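Local structure of putative molybdenum cofactor biosynthesis protein D2 (MoaD2) / thiamine S (Mycobacterium smegmatis, 6JC0) at residues R52-R56 against C57-C61. The protein probably serves as a small ubiquitin-like sulfur carrier of the MoaD family, taking part in the biosynthesis of the molybdenum cofactor. Sequence-based numbering, arbitrary orientation.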
# COMPACT_ATOMS: atom_id res chain seq x y z
N ARG B 52 -13.53 -37.42 3.46
CA ARG B 52 -13.66 -36.38 2.45
C ARG B 52 -12.64 -35.26 2.66
O ARG B 52 -11.95 -34.86 1.72
CB ARG B 52 -15.08 -35.82 2.46
CG ARG B 52 -15.61 -35.39 1.10
CD ARG B 52 -17.07 -34.92 1.18
NE ARG B 52 -17.96 -35.94 1.72
CZ ARG B 52 -18.59 -35.84 2.89
NH1 ARG B 52 -18.44 -34.76 3.64
NH2 ARG B 52 -19.39 -36.82 3.30
N VAL B 53 -12.55 -34.76 3.89
CA VAL B 53 -11.61 -33.70 4.22
C VAL B 53 -10.16 -34.14 4.01
O VAL B 53 -9.33 -33.35 3.55
CB VAL B 53 -11.80 -33.21 5.67
CG1 VAL B 53 -10.61 -32.37 6.14
CG2 VAL B 53 -13.10 -32.42 5.79
N LEU B 54 -9.86 -35.39 4.34
CA LEU B 54 -8.50 -35.92 4.25
C LEU B 54 -7.94 -35.90 2.82
O LEU B 54 -6.73 -35.81 2.63
CB LEU B 54 -8.44 -37.35 4.79
CG LEU B 54 -8.58 -37.54 6.30
CD1 LEU B 54 -8.49 -39.01 6.65
CD2 LEU B 54 -7.52 -36.75 7.04
N LYS B 55 -8.82 -36.00 1.83
CA LYS B 55 -8.40 -36.04 0.44
C LYS B 55 -7.53 -34.85 0.06
O LYS B 55 -6.59 -34.97 -0.72
CB LYS B 55 -9.61 -36.11 -0.50
CG LYS B 55 -10.10 -37.52 -0.77
CD LYS B 55 -10.77 -37.62 -2.13
CE LYS B 55 -10.63 -39.02 -2.72
NZ LYS B 55 -10.94 -39.03 -4.18
N ARG B 56 -7.84 -33.69 0.64
CA ARG B 56 -7.15 -32.46 0.29
C ARG B 56 -6.15 -32.02 1.37
O ARG B 56 -5.63 -30.91 1.31
CB ARG B 56 -8.17 -31.35 0.03
CG ARG B 56 -9.18 -31.70 -1.05
CD ARG B 56 -10.20 -30.59 -1.22
NE ARG B 56 -9.55 -29.32 -1.52
CZ ARG B 56 -10.20 -28.17 -1.72
NH1 ARG B 56 -11.52 -28.14 -1.64
NH2 ARG B 56 -9.52 -27.06 -1.98
N CYS B 57 -5.89 -32.89 2.33
CA CYS B 57 -4.97 -32.55 3.42
C CYS B 57 -3.51 -32.80 3.05
O CYS B 57 -3.19 -33.63 2.20
CB CYS B 57 -5.32 -33.34 4.68
SG CYS B 57 -6.77 -32.74 5.56
N SER B 58 -2.62 -32.05 3.71
CA SER B 58 -1.19 -32.37 3.70
C SER B 58 -0.83 -32.91 5.07
O SER B 58 -1.67 -32.89 5.98
CB SER B 58 -0.35 -31.14 3.35
OG SER B 58 -0.52 -30.12 4.31
N TYR B 59 0.39 -33.40 5.23
CA TYR B 59 0.75 -34.09 6.46
C TYR B 59 2.16 -33.78 6.95
O TYR B 59 3.09 -33.60 6.15
CB TYR B 59 0.59 -35.61 6.27
CG TYR B 59 -0.81 -35.99 5.84
CD1 TYR B 59 -1.81 -36.20 6.78
CD2 TYR B 59 -1.14 -36.09 4.50
CE1 TYR B 59 -3.10 -36.52 6.40
CE2 TYR B 59 -2.43 -36.41 4.10
CZ TYR B 59 -3.40 -36.63 5.06
OH TYR B 59 -4.68 -36.95 4.67
N LEU B 60 2.30 -33.71 8.27
CA LEU B 60 3.60 -33.60 8.90
C LEU B 60 3.87 -34.83 9.77
O LEU B 60 2.97 -35.35 10.42
CB LEU B 60 3.68 -32.35 9.77
CG LEU B 60 3.08 -31.05 9.24
CD1 LEU B 60 3.10 -30.00 10.33
CD2 LEU B 60 3.83 -30.57 8.00
N CYS B 61 5.12 -35.29 9.76
CA CYS B 61 5.57 -36.30 10.71
C CYS B 61 6.60 -35.65 11.62
O CYS B 61 7.67 -35.26 11.16
CB CYS B 61 6.18 -37.51 9.99
SG CYS B 61 5.00 -38.55 9.11
O HOH W 1 -4.80 -37.77 1.86
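C57 tucks its side chain back against V53 and L54 of helix 48-54, where the chain passes through a type I beta turn from L54 to C57 and enters strand 58-61. The turn is closed by C57 N, which donates to L54 O at 3.1 Å; the bond is nearly straight at the hydrogen (163°), but the donor stands well above the carbonyl plane. With chi1 at -76°, SG lies anti to the carbonyl carbon of C57 and reaches back toward V53, 3.3 Å from V53 O and 3.9 Å from V53 CG1. Two residues on, the Y59 side chain crosses that of L54 at about a right angle and brings OH to 3.7 Å from L54 CD2. Water 1 joins the two residues, donating to L54 O (2.9 Å) and hydrogen-bonding to Y59 OH (2.9 Å). The packed side faces the core of the ubiquitin-like fold: L54 rests on V40 and L43 of helix 36-44, while L54 and C57 both touch V81 of strand 77-82. The other side is looser. K55 and R56, both exposed, set out from the backbone pointing away from 57-61; the R56 side chain packs on P84 and on the backbone of a chain of another protein in the assembly. Chemically, one carbonyl, L54 O, does double duty, taking the turn N-H and the water proton, so the turn and, through the bridging water, the Y59 hydroxyl share one acceptor next to the apolar packing of V53, L54 and C57.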